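Long-range contact in GTN Reductase (Agrobacterium tumefaciens, PDB 5N6G), which probably reduces activated carbon-carbon double bonds with a bound flavin mononucleotide, as an ene-reductase of the Old Yellow Enzyme family: residues T25-P34 and Y65-A76. Sequence-based numbering, arbitrary orientation.
Sequences TRNRSPGAIP and YADVPGLYKREA. With FMN (flavin mononucleotide), chain B; 8OZ (2-Phenylacrylic acid), chain C.
Asn27 reaches across to the 65-76 loop with its amide: ND2 donates to Ala66 O at 3.0 Å, nearly straight (163°) and close to the plane of the amide. The same nitrogen packs against Val68 CG2 and Tyr65 CB, both at 3.6 Å. Next along, Ser29 N binds Asp67 O from above the carbonyl plane, while the Ser29 side chain lies against the Pro69 ring, its OG hydrogen-bonded to Asn38 OD1. Asp67 sets OD1 beside Pro30 CA, 3.4 Å away; one water donates to Asp67 OD2 and Asn27 O, a second donates to OD1 and accepts from Gly31 N. At the far end the Lys73 chain, extended beyond CG, carries NZ to Gly31 O, a 2.8 Å hydrogen bond tilted from the carbonyl plane. Ala32 O accepts Gly70 N in an almost linear bond, and Ala32 CB packs 3.4 Å from Tyr72 OH, whose hydrogen bond goes to Gln63 NE2. At the flavin end, Thr25 N donates to FMN N5 and OG1 to FMN O4 (2.7 Å), while the phenyl group of 2-phenylacrylic acid lies over one face of the Tyr65 ring, offset toward its rim. These loops follow the first two strands of the TIM barrel and border the flavin and substrate pocket of an Old Yellow Enzyme.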
ATOM      1  N   THR A  25      -7.317   3.909  -1.769  1.00 11.77           N
ATOM      2  CA  THR A  25      -8.280   3.423  -2.764  1.00 11.75           C
ATOM      3  C   THR A  25      -9.515   4.311  -2.806  1.00 12.73           C
ATOM      4  O   THR A  25     -10.174   4.547  -1.783  1.00 13.82           O
ATOM      5  CB  THR A  25      -8.668   1.979  -2.413  1.00 14.41           C
ATOM      6  OG1 THR A  25      -7.517   1.146  -2.577  1.00 16.13           O
ATOM      7  CG2 THR A  25      -9.778   1.444  -3.312  1.00 15.51           C
ATOM      8  N   ARG A  26      -9.835   4.823  -3.999  1.00 14.91           N
ATOM      9  CA  ARG A  26     -10.992   5.688  -4.167  1.00 14.09           C
ATOM     10  C   ARG A  26     -11.997   5.185  -5.192  1.00 15.78           C
ATOM     11  O   ARG A  26     -13.072   5.766  -5.291  1.00 15.12           O
ATOM     12  CB  ARG A  26     -10.553   7.117  -4.563  1.00 15.46           C
ATOM     13  CG  ARG A  26      -9.383   7.705  -3.727  1.00 15.16           C
ATOM     14  CD  ARG A  26      -9.697   7.836  -2.245  1.00 15.51           C
ATOM     15  NE  ARG A  26     -10.931   8.589  -2.031  1.00 16.49           N
ATOM     16  CZ  ARG A  26     -11.013   9.916  -1.982  1.00 15.66           C
ATOM     17  NH1 ARG A  26      -9.922  10.664  -2.089  1.00 15.95           N
ATOM     18  NH2 ARG A  26     -12.180  10.492  -1.816  1.00 16.76           N
ATOM     19  N   ASN A  27     -11.680   4.121  -5.936  1.00 14.71           N
ATOM     20  CA  ASN A  27     -12.592   3.488  -6.907  1.00 14.81           C
ATOM     21  C   ASN A  27     -13.184   4.474  -7.913  1.00 14.15           C
ATOM     22  O   ASN A  27     -14.397   4.483  -8.187  1.00 15.70           O
ATOM     23  CB  ASN A  27     -13.719   2.757  -6.187  1.00 15.92           C
ATOM     24  CG  ASN A  27     -13.217   1.877  -5.085  1.00 19.79           C
ATOM     25  OD1 ASN A  27     -13.189   2.291  -3.928  1.00 20.56           O
ATOM     26  ND2 ASN A  27     -12.818   0.656  -5.427  1.00 18.89           N
ATOM     27  N   ARG A  28     -12.311   5.280  -8.501  1.00 14.80           N
ATOM     28  CA  ARG A  28     -12.729   6.287  -9.459  1.00 15.97           C
ATOM     29  C   ARG A  28     -12.005   6.132 -10.789  1.00 15.13           C
ATOM     30  O   ARG A  28     -11.794   7.112 -11.506  1.00 15.92           O
ATOM     31  CB  ARG A  28     -12.522   7.670  -8.864  1.00 15.52           C
ATOM     32  CG  ARG A  28     -13.665   8.023  -7.907  1.00 16.67           C
ATOM     33  CD  ARG A  28     -13.280   9.205  -7.121  1.00 17.83           C
ATOM     34  NE  ARG A  28     -14.323   9.899  -6.366  1.00 18.21           N
ATOM     35  CZ  ARG A  28     -14.613   9.663  -5.088  1.00 15.79           C
ATOM     36  NH1 ARG A  28     -14.020   8.694  -4.433  1.00 16.61           N
ATOM     37  NH2 ARG A  28     -15.470  10.436  -4.451  1.00 18.19           N
ATOM     38  N   SER A  29     -11.641   4.895 -11.150  1.00 16.34           N
ATOM     39  CA  SER A  29     -10.949   4.611 -12.408  1.00 16.14           C
ATOM     40  C   SER A  29     -11.629   3.465 -13.160  1.00 15.48           C
ATOM     41  O   SER A  29     -11.099   2.352 -13.233  1.00 18.18           O
ATOM     42  CB  SER A  29      -9.477   4.293 -12.139  1.00 14.91           C
ATOM     43  OG  SER A  29      -8.867   5.351 -11.413  1.00 15.78           O
ATOM     44  N   PRO A  30     -12.791   3.724 -13.756  1.00 15.90           N
ATOM     45  CA  PRO A  30     -13.466   2.689 -14.546  1.00 19.58           C
ATOM     46  C   PRO A  30     -12.553   2.093 -15.607  1.00 19.66           C
ATOM     47  O   PRO A  30     -11.761   2.788 -16.257  1.00 20.75           O
ATOM     48  CB  PRO A  30     -14.649   3.440 -15.172  1.00 24.49           C
ATOM     49  CG  PRO A  30     -14.897   4.580 -14.252  1.00 22.36           C
ATOM     50  CD  PRO A  30     -13.570   4.973 -13.708  1.00 17.69           C
ATOM     51  N   GLY A  31     -12.681   0.782 -15.789  1.00 18.58           N
ATOM     52  CA  GLY A  31     -11.883   0.072 -16.760  1.00 22.07           C
ATOM     53  C   GLY A  31     -10.457  -0.142 -16.339  1.00 22.08           C
ATOM     54  O   GLY A  31      -9.644  -0.570 -17.165  1.00 18.44           O
ATOM     55  N   ALA A  32     -10.122   0.182 -15.086  1.00 15.29           N
ATOM     56  CA  ALA A  32      -8.774  -0.003 -14.559  1.00 15.32           C
ATOM     57  C   ALA A  32      -7.767   0.938 -15.214  1.00 16.25           C
ATOM     58  O   ALA A  32      -6.573   0.623 -15.285  1.00 18.18           O
ATOM     59  CB  ALA A  32      -8.309  -1.459 -14.717  1.00 21.51           C
ATOM     60  N   ILE A  33      -8.233   2.106 -15.661  1.00 15.38           N
ATOM     61  CA  ILE A  33      -7.420   3.056 -16.412  1.00 14.52           C
ATOM     62  C   ILE A  33      -7.531   4.407 -15.721  1.00 15.85           C
ATOM     63  O   ILE A  33      -8.634   4.952 -15.596  1.00 16.72           O
ATOM     64  CB  ILE A  33      -7.885   3.165 -17.880  1.00 17.89           C
ATOM     65  CG1 ILE A  33      -7.703   1.814 -18.588  1.00 23.53           C
ATOM     66  CG2 ILE A  33      -7.126   4.254 -18.632  1.00 16.88           C
ATOM     67  CD1 ILE A  33      -8.465   1.704 -19.910  1.00 21.29           C
ATOM     68  N   PRO A  34      -6.426   5.009 -15.259  1.00 14.73           N
ATOM     69  CA  PRO A  34      -6.519   6.362 -14.703  1.00 14.32           C
ATOM     70  C   PRO A  34      -6.993   7.353 -15.749  1.00 16.42           C
ATOM     71  O   PRO A  34      -6.654   7.255 -16.929  1.00 19.52           O
ATOM     72  CB  PRO A  34      -5.080   6.677 -14.268  1.00 16.62           C
ATOM     73  CG  PRO A  34      -4.423   5.360 -14.119  1.00 15.76           C
ATOM     74  CD  PRO A  34      -5.041   4.517 -15.210  1.00 16.79           C
ATOM     75  N   TYR A  65     -11.533  -5.077  -6.254  1.00 15.52           N
ATOM     76  CA  TYR A  65     -12.600  -4.079  -6.186  1.00 14.82           C
ATOM     77  C   TYR A  65     -12.780  -3.472  -7.564  1.00 16.05           C
ATOM     78  O   TYR A  65     -11.839  -3.388  -8.356  1.00 17.61           O
ATOM     79  CB  TYR A  65     -12.295  -2.942  -5.185  1.00 18.49           C
ATOM     80  CG  TYR A  65     -11.894  -3.460  -3.831  1.00 15.59           C
ATOM     81  CD1 TYR A  65     -10.599  -3.848  -3.593  1.00 14.30           C
ATOM     82  CD2 TYR A  65     -12.820  -3.644  -2.824  1.00 20.56           C
ATOM     83  CE1 TYR A  65     -10.210  -4.346  -2.391  1.00 16.85           C
ATOM     84  CE2 TYR A  65     -12.435  -4.165  -1.606  1.00 19.93           C
ATOM     85  CZ  TYR A  65     -11.124  -4.503  -1.397  1.00 21.24           C
ATOM     86  OH  TYR A  65     -10.716  -5.032  -0.190  1.00 20.52           O
ATOM     87  N   ALA A  66     -13.992  -2.979  -7.810  1.00 17.80           N
ATOM     88  CA  ALA A  66     -14.291  -2.365  -9.092  1.00 19.27           C
ATOM     89  C   ALA A  66     -13.712  -0.955  -9.204  1.00 16.11           C
ATOM     90  O   ALA A  66     -13.522  -0.237  -8.215  1.00 17.30           O
ATOM     91  CB  ALA A  66     -15.799  -2.292  -9.305  1.00 23.22           C
ATOM     92  N   ASP A  67     -13.435  -0.566 -10.450  1.00 14.71           N
ATOM     93  CA  ASP A  67     -13.038   0.791 -10.816  1.00 16.45           C
ATOM     94  C   ASP A  67     -11.727   1.205 -10.152  1.00 19.21           C
ATOM     95  O   ASP A  67     -11.538   2.377  -9.811  1.00 16.39           O
ATOM     96  CB  ASP A  67     -14.160   1.795 -10.502  1.00 18.88           C
ATOM     97  CG  ASP A  67     -15.398   1.587 -11.383  1.00 22.85           C
ATOM     98  OD1 ASP A  67     -15.327   0.863 -12.391  1.00 25.67           O
ATOM     99  OD2 ASP A  67     -16.462   2.130 -11.052  1.00 31.53           O
ATOM    100  N   VAL A  68     -10.825   0.242  -9.976  1.00 14.40           N
ATOM    101  CA  VAL A  68      -9.496   0.472  -9.427  1.00 14.58           C
ATOM    102  C   VAL A  68      -8.499   0.524 -10.578  1.00 14.80           C
ATOM    103  O   VAL A  68      -8.522  -0.373 -11.441  1.00 13.92           O
ATOM    104  CB  VAL A  68      -9.113  -0.641  -8.443  1.00 14.09           C
ATOM    105  CG1 VAL A  68      -7.647  -0.622  -8.105  1.00 16.09           C
ATOM    106  CG2 VAL A  68      -9.962  -0.538  -7.192  1.00 16.25           C
ATOM    107  N   PRO A  69      -7.621   1.521 -10.623  1.00 14.83           N
ATOM    108  CA  PRO A  69      -6.663   1.611 -11.730  1.00 13.49           C
ATOM    109  C   PRO A  69      -5.582   0.557 -11.566  1.00 13.76           C
ATOM    110  O   PRO A  69      -5.112   0.300 -10.462  1.00 15.98           O
ATOM    111  CB  PRO A  69      -6.080   3.019 -11.573  1.00 14.64           C
ATOM    112  CG  PRO A  69      -6.124   3.238 -10.116  1.00 18.10           C
ATOM    113  CD  PRO A  69      -7.414   2.606  -9.652  1.00 15.91           C
ATOM    114  N   GLY A  70      -5.178  -0.052 -12.682  1.00 15.79           N
ATOM    115  CA  GLY A  70      -4.132  -1.049 -12.679  1.00 14.68           C
ATOM    116  C   GLY A  70      -2.872  -0.631 -13.423  1.00 16.20           C
ATOM    117  O   GLY A  70      -2.728   0.500 -13.883  1.00 14.52           O
ATOM    118  N   LEU A  71      -1.940  -1.591 -13.535  1.00 15.86           N
ATOM    119  CA  LEU A  71      -0.706  -1.417 -14.291  1.00 14.54           C
ATOM    120  C   LEU A  71      -0.573  -2.439 -15.415  1.00 18.90           C
ATOM    121  O   LEU A  71       0.531  -2.667 -15.906  1.00 23.10           O
ATOM    122  CB  LEU A  71       0.495  -1.497 -13.351  1.00 18.62           C
ATOM    123  CG  LEU A  71       0.691  -0.224 -12.538  1.00 17.28           C
ATOM    124  CD1 LEU A  71       1.685  -0.492 -11.410  1.00 26.99           C
ATOM    125  CD2 LEU A  71       1.155   0.920 -13.416  1.00 20.65           C
ATOM    126  N   TYR A  72      -1.679  -3.040 -15.857  1.00 15.77           N
ATOM    127  CA  TYR A  72      -1.609  -4.173 -16.785  1.00 18.13           C
ATOM    128  C   TYR A  72      -2.266  -3.901 -18.136  1.00 19.65           C
ATOM    129  O   TYR A  72      -2.353  -4.816 -18.978  1.00 22.09           O
ATOM    130  CB  TYR A  72      -2.219  -5.415 -16.118  1.00 17.54           C
ATOM    131  CG  TYR A  72      -3.628  -5.241 -15.591  1.00 15.87           C
ATOM    132  CD1 TYR A  72      -4.735  -5.440 -16.417  1.00 15.72           C
ATOM    133  CD2 TYR A  72      -3.854  -4.852 -14.278  1.00 14.31           C
ATOM    134  CE1 TYR A  72      -6.029  -5.293 -15.932  1.00 17.76           C
ATOM    135  CE2 TYR A  72      -5.130  -4.683 -13.787  1.00 18.12           C
ATOM    136  CZ  TYR A  72      -6.214  -4.897 -14.604  1.00 18.23           C
ATOM    137  OH  TYR A  72      -7.493  -4.728 -14.111  1.00 18.38           O
ATOM    138  N   LYS A  73      -2.707  -2.680 -18.393  1.00 17.09           N
ATOM    139  CA  LYS A  73      -3.170  -2.252 -19.707  1.00 18.33           C
ATOM    140  C   LYS A  73      -2.288  -1.122 -20.205  1.00 20.80           C
ATOM    141  O   LYS A  73      -1.850  -0.286 -19.408  1.00 16.76           O
ATOM    142  CB  LYS A  73      -4.633  -1.768 -19.658  1.00 16.51           C
ATOM    143  CG  LYS A  73      -5.650  -2.808 -19.237  1.00 21.54           C
ATOM    144  CD  LYS A  73      -7.055  -2.213 -19.220  1.00 21.64           C
ATOM    145  CE  LYS A  73      -8.100  -3.252 -18.841  1.00 31.69           C
ATOM    146  NZ  LYS A  73      -9.474  -2.713 -19.003  1.00 27.73           N
ATOM    147  N   ARG A  74      -2.032  -1.091 -21.523  1.00 20.18           N
ATOM    148  CA  ARG A  74      -1.261   0.008 -22.092  1.00 20.54           C
ATOM    149  C   ARG A  74      -1.928   1.336 -21.800  1.00 17.92           C
ATOM    150  O   ARG A  74      -1.254   2.328 -21.501  1.00 16.97           O
ATOM    151  CB  ARG A  74      -1.105  -0.145 -23.611  1.00 19.76           C
ATOM    152  CG  ARG A  74      -0.397  -1.399 -24.047  1.00 20.80           C
ATOM    153  CD  ARG A  74       1.033  -1.448 -23.523  1.00 20.00           C
ATOM    154  NE  ARG A  74       1.830  -0.293 -23.913  1.00 30.18           N
ATOM    155  CZ  ARG A  74       2.969   0.047 -23.315  1.00 33.49           C
ATOM    156  NH1 ARG A  74       3.434  -0.667 -22.298  1.00 29.35           N
ATOM    157  NH2 ARG A  74       3.641   1.104 -23.726  1.00 34.05           N
ATOM    158  N   GLU A  75      -3.252   1.375 -21.924  1.00 17.70           N
ATOM    159  CA  GLU A  75      -3.997   2.594 -21.659  1.00 17.15           C
ATOM    160  C   GLU A  75      -3.825   3.041 -20.218  1.00 15.43           C
ATOM    161  O   GLU A  75      -3.844   4.246 -19.941  1.00 17.23           O
ATOM    162  CB  GLU A  75      -5.473   2.367 -21.962  1.00 20.05           C
ATOM    163  CG  GLU A  75      -5.772   2.197 -23.451  1.00 22.73           C
ATOM    164  CD  GLU A  75      -5.566   0.772 -23.976  1.00 23.85           C
ATOM    165  OE1 GLU A  75      -5.140  -0.122 -23.194  1.00 20.46           O
ATOM    166  OE2 GLU A  75      -5.859   0.551 -25.181  1.00 25.68           O
ATOM    167  N   ALA A  76      -3.661   2.088 -19.296  1.00 16.14           N
ATOM    168  CA  ALA A  76      -3.475   2.430 -17.886  1.00 16.50           C
ATOM    169  C   ALA A  76      -2.105   3.056 -17.672  1.00 18.74           C
ATOM    170  O   ALA A  76      -1.965   4.041 -16.942  1.00 16.58           O
ATOM    171  CB  ALA A  76      -3.626   1.189 -16.999  1.00 16.90           C
TER
HETATM  172  N1  FMN B 401      -4.129   1.305   2.630  1.00 13.95           N
HETATM  173  C2  FMN B 401      -3.358   0.750   1.639  1.00 14.56           C
HETATM  174  O2  FMN B 401      -2.268   0.188   1.890  1.00 13.88           O
HETATM  175  N3  FMN B 401      -3.773   0.840   0.328  1.00 13.78           N
HETATM  176  C4  FMN B 401      -4.952   1.414  -0.111  1.00 18.21           C
HETATM  177  O4  FMN B 401      -5.207   1.482  -1.312  1.00 15.09           O
HETATM  178  C4A FMN B 401      -5.774   1.967   0.943  1.00 15.82           C
HETATM  179  N5  FMN B 401      -6.892   2.560   0.608  1.00 17.57           N
HETATM  180  C5A FMN B 401      -7.588   3.224   1.603  1.00 14.45           C
HETATM  181  C6  FMN B 401      -8.715   3.956   1.246  1.00 13.65           C
HETATM  182  C7  FMN B 401      -9.384   4.734   2.180  1.00 16.15           C
HETATM  183  C7M FMN B 401     -10.583   5.535   1.737  1.00 17.99           C
HETATM  184  C8  FMN B 401      -8.932   4.780   3.504  1.00 14.99           C
HETATM  185  C8M FMN B 401      -9.595   5.661   4.526  1.00 15.24           C
HETATM  186  C9  FMN B 401      -7.817   4.031   3.875  1.00 13.99           C
HETATM  187  C9A FMN B 401      -7.140   3.263   2.929  1.00 12.77           C
HETATM  188  N10 FMN B 401      -5.943   2.585   3.247  1.00 13.01           N
HETATM  189  C10 FMN B 401      -5.252   1.904   2.284  1.00 16.36           C
HETATM  190  C1' FMN B 401      -5.363   2.784   4.583  1.00 13.76           C
HETATM  191  C2' FMN B 401      -4.646   4.126   4.670  1.00 13.24           C
HETATM  192  O2' FMN B 401      -3.505   4.146   3.806  1.00 14.00           O
HETATM  193  C3' FMN B 401      -4.195   4.476   6.089  1.00 13.06           C
HETATM  194  O3' FMN B 401      -3.375   3.428   6.601  1.00 17.08           O
HETATM  195  C4' FMN B 401      -5.352   4.702   7.061  1.00 13.82           C
HETATM  196  O4' FMN B 401      -6.274   5.650   6.520  1.00 16.59           O
HETATM  197  C5' FMN B 401      -4.873   5.133   8.435  1.00 15.21           C
HETATM  198  O5' FMN B 401      -4.188   6.400   8.354  1.00 15.69           O
HETATM  199  P   FMN B 401      -4.827   7.821   8.812  1.00 18.04           P
HETATM  200  O1P FMN B 401      -5.099   7.682  10.295  1.00 19.42           O
HETATM  201  O2P FMN B 401      -6.121   7.953   8.027  1.00 18.55           O
HETATM  202  O3P FMN B 401      -3.789   8.824   8.464  1.00 17.50           O
HETATM  203  C4  8OZ C 402     -10.180   0.526   1.640  1.00 24.17           C
HETATM  204  C5  8OZ C 402     -11.049   0.058   0.681  1.00 23.42           C
HETATM  205  C6  8OZ C 402     -10.607  -0.847  -0.257  1.00 28.31           C
HETATM  206  C7  8OZ C 402      -9.291  -1.273  -0.250  1.00 21.93           C
HETATM  207  C8  8OZ C 402      -6.249  -1.517   1.910  1.00 18.48           C
HETATM  208  C   8OZ C 402      -6.323  -1.211  -0.523  1.00 19.81           C
HETATM  209  O   8OZ C 402      -5.052  -1.674   1.920  1.00 17.49           O
HETATM  210  C1  8OZ C 402      -6.959  -1.163   0.637  1.00 19.64           C
HETATM  211  C2  8OZ C 402      -8.401  -0.793   0.701  1.00 25.46           C
HETATM  212  C3  8OZ C 402      -8.864   0.103   1.660  1.00 27.12           C
HETATM  213  O1  8OZ C 402      -6.986  -1.666   2.984  1.00 23.76           O
HETATM  214  O   HOH W   1     -16.846   2.960  -8.226  1.00 44.07           O
HETATM  215  O   HOH W   2     -14.534  -0.752 -14.244  1.00 31.97           O
HETATM  216  O   HOH W   3      -4.753  -1.824 -15.873  1.00 19.99           O